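Local coordinates for protein GLB-12 (Caenorhabditis elegans, PDB 4BJA) that binds heme through two axial histidines, probably handles oxygen as other globins do, and is linked to redox signalling needed for reproduction in the worm, at residues 206-209 with 210-213. The protein carries 1 engineered substitution. Numbering follows the deposited sequence.
Sequences SFEL and ERAK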
ATOM      1  N   SER A 206       1.514   8.198  -5.235  1.00 18.12           N
ATOM      2  CA  SER A 206       1.913   9.551  -4.931  1.00 19.58           C
ATOM      3  C   SER A 206       1.951  10.424  -6.205  1.00 19.23           C
ATOM      4  O   SER A 206       1.500  11.601  -6.225  1.00 20.20           O
ATOM      5  CB  SER A 206       3.229   9.559  -4.170  1.00 19.06           C
ATOM      6  OG  SER A 206       4.291   8.957  -4.914  1.00 25.35           O
ATOM      7  N   PHE A 207       2.479   9.851  -7.273  1.00 18.95           N
ATOM      8  CA  PHE A 207       2.438  10.535  -8.565  1.00 19.72           C
ATOM      9  C   PHE A 207       0.984  10.897  -8.980  1.00 20.37           C
ATOM     10  O   PHE A 207       0.681  12.028  -9.418  1.00 21.00           O
ATOM     11  CB  PHE A 207       3.098   9.627  -9.632  1.00 18.83           C
ATOM     12  CG  PHE A 207       3.119  10.247 -11.012  1.00 19.55           C
ATOM     13  CD1 PHE A 207       1.981  10.213 -11.815  1.00 20.61           C
ATOM     14  CD2 PHE A 207       4.257  10.893 -11.469  1.00 19.09           C
ATOM     15  CE1 PHE A 207       1.971  10.833 -13.081  1.00 20.35           C
ATOM     16  CE2 PHE A 207       4.267  11.484 -12.768  1.00 19.07           C
ATOM     17  CZ  PHE A 207       3.124  11.472 -13.531  1.00 21.51           C
ATOM     18  N   GLU A 208       0.083   9.923  -8.879  1.00 19.97           N
ATOM     19  CA  GLU A 208      -1.246  10.096  -9.407  1.00 20.86           C
ATOM     20  C   GLU A 208      -1.953  11.229  -8.650  1.00 21.30           C
ATOM     21  O   GLU A 208      -2.632  12.079  -9.253  1.00 21.73           O
ATOM     22  CB  GLU A 208      -1.990   8.787  -9.299  1.00 22.61           C
ATOM     23  CG  GLU A 208      -3.192   8.695 -10.167  1.00 26.38           C
ATOM     24  CD  GLU A 208      -2.865   8.561 -11.663  1.00 30.75           C
ATOM     25  OE1 GLU A 208      -1.840   7.951 -12.039  1.00 32.13           O
ATOM     26  OE2 GLU A 208      -3.681   9.042 -12.461  1.00 35.23           O
ATOM     27  N   LEU A 209      -1.761  11.242  -7.342  1.00 21.07           N
ATOM     28  CA  LEU A 209      -2.392  12.260  -6.495  1.00 22.25           C
ATOM     29  C   LEU A 209      -1.833  13.646  -6.799  1.00 24.44           C
ATOM     30  O   LEU A 209      -2.585  14.629  -6.876  1.00 24.38           O
ATOM     31  CB  LEU A 209      -2.166  11.910  -5.021  1.00 22.91           C
ATOM     32  CG  LEU A 209      -2.824  12.880  -4.010  1.00 23.62           C
ATOM     33  CD1 LEU A 209      -4.324  12.995  -4.227  1.00 25.31           C
ATOM     34  CD2 LEU A 209      -2.542  12.422  -2.565  1.00 26.79           C
ATOM     35  N   GLU A 210      -0.512  13.729  -6.929  1.00 25.21           N
ATOM     36  CA  GLU A 210       0.125  15.003  -7.178  1.00 27.55           C
ATOM     37  C   GLU A 210      -0.294  15.561  -8.534  1.00 28.00           C
ATOM     38  O   GLU A 210      -0.561  16.777  -8.666  1.00 28.41           O
ATOM     39  CB  GLU A 210       1.639  14.863  -7.088  1.00 28.54           C
ATOM     40  CG  GLU A 210       2.415  16.167  -7.402  1.00 31.29           C
ATOM     41  CD  GLU A 210       2.215  17.258  -6.345  1.00 35.19           C
ATOM     42  OE1 GLU A 210       1.794  16.965  -5.205  1.00 36.01           O
ATOM     43  OE2 GLU A 210       2.509  18.430  -6.656  1.00 38.78           O
ATOM     44  N   ARG A 211      -0.367  14.687  -9.536  1.00 27.79           N
ATOM     45  CA  ARG A 211      -0.852  15.127 -10.834  1.00 29.01           C
ATOM     46  C   ARG A 211      -2.311  15.617 -10.765  1.00 30.09           C
ATOM     47  O   ARG A 211      -2.646  16.670 -11.342  1.00 30.85           O
ATOM     48  CB  ARG A 211      -0.673  14.020 -11.876  1.00 28.66           C
ATOM     49  CG  ARG A 211      -1.275  14.403 -13.208  1.00 29.19           C
ATOM     50  CD  ARG A 211      -0.841  13.432 -14.279  1.00 28.16           C
ATOM     51  NE  ARG A 211      -1.442  12.117 -14.086  1.00 29.38           N
ATOM     52  CZ  ARG A 211      -1.265  11.085 -14.902  1.00 30.99           C
ATOM     53  NH1 ARG A 211      -0.512  11.213 -16.002  1.00 31.88           N
ATOM     54  NH2 ARG A 211      -1.840   9.922 -14.623  1.00 29.48           N
ATOM     55  N   ALA A 212      -3.173  14.884 -10.050  1.00 31.31           N
ATOM     56  CA  ALA A 212      -4.584  15.265  -9.935  1.00 33.01           C
ATOM     57  C   ALA A 212      -4.721  16.639  -9.276  1.00 34.72           C
ATOM     58  O   ALA A 212      -5.549  17.454  -9.696  1.00 34.56           O
ATOM     59  CB  ALA A 212      -5.394  14.226  -9.188  1.00 32.40           C
ATOM     60  N   LYS A 213      -3.900  16.895  -8.266  1.00 36.31           N
ATOM     61  CA  LYS A 213      -3.960  18.169  -7.533  1.00 39.15           C
ATOM     62  C   LYS A 213      -3.496  19.337  -8.380  1.00 41.44           C
ATOM     63  O   LYS A 213      -4.097  20.423  -8.342  1.00 41.41           O
ATOM     64  CB  LYS A 213      -3.122  18.106  -6.265  1.00 38.92           C
ATOM     65  CG  LYS A 213      -3.758  17.309  -5.147  1.00 40.06           C
ATOM     66  CD  LYS A 213      -2.834  17.299  -3.951  1.00 41.99           C
ATOM     67  CE  LYS A 213      -3.321  16.393  -2.841  1.00 42.34           C
ATOM     68  NZ  LYS A 213      -2.202  16.168  -1.891  1.00 43.52           N
TER
HETATM   69  O   HOH W   1      -3.371  11.878 -11.760  1.00 28.90           O
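F207 and E208 meet R211 in a local contact within one helix, 185-214, four and three residues before it along the last turns. This is the C-terminal end of the last modelled helix. The backbone is regular alpha-helix: R211 N donates to F207 O at 2.9 Å, and three more i to i+4 bonds run from E210, A212 and K213 to S206, E208 and L209. The guanidinium of R211 is gripped by two side chains. F207 turns the edge of its ring to it, with CE1 over the centre of one guanidinium face, 3.7 Å from R211 CZ; the planes are 74° apart. E208 comes to the guanidinium edge. R211 NH2 gives a salt bridge of 3.0 Å to E208 OE2, on the syn side but 35° out of the carboxylate plane. A bend at chi3 (69°) brings the guanidinium face against the edge of the F207 ring. One water accepts from R211 NE and donates to E208 O, and weakly to OE2. R211 NH1 also hydrogen-bonds to the carbonyls of E134 and Q137, so the arginine ties this last modelled helix of the globin fold to the end of helix 131-136 and the loop after it. A leucine in place of R211 would probably leave the E208 carboxylate without its cationic mate and those two carbonyls without this donor. F207 is buried, meets the ring of F145, and lies near H127, an axial ligand of the heme iron. Elsewhere on the helix, the extended chain of K213 crosses L209, its CE 3.7 Å from L209 CG. L209, E208 and A212 also pack against the second subunit, where A212 meets A212 of that chain. E210 points its carboxylate to Q214.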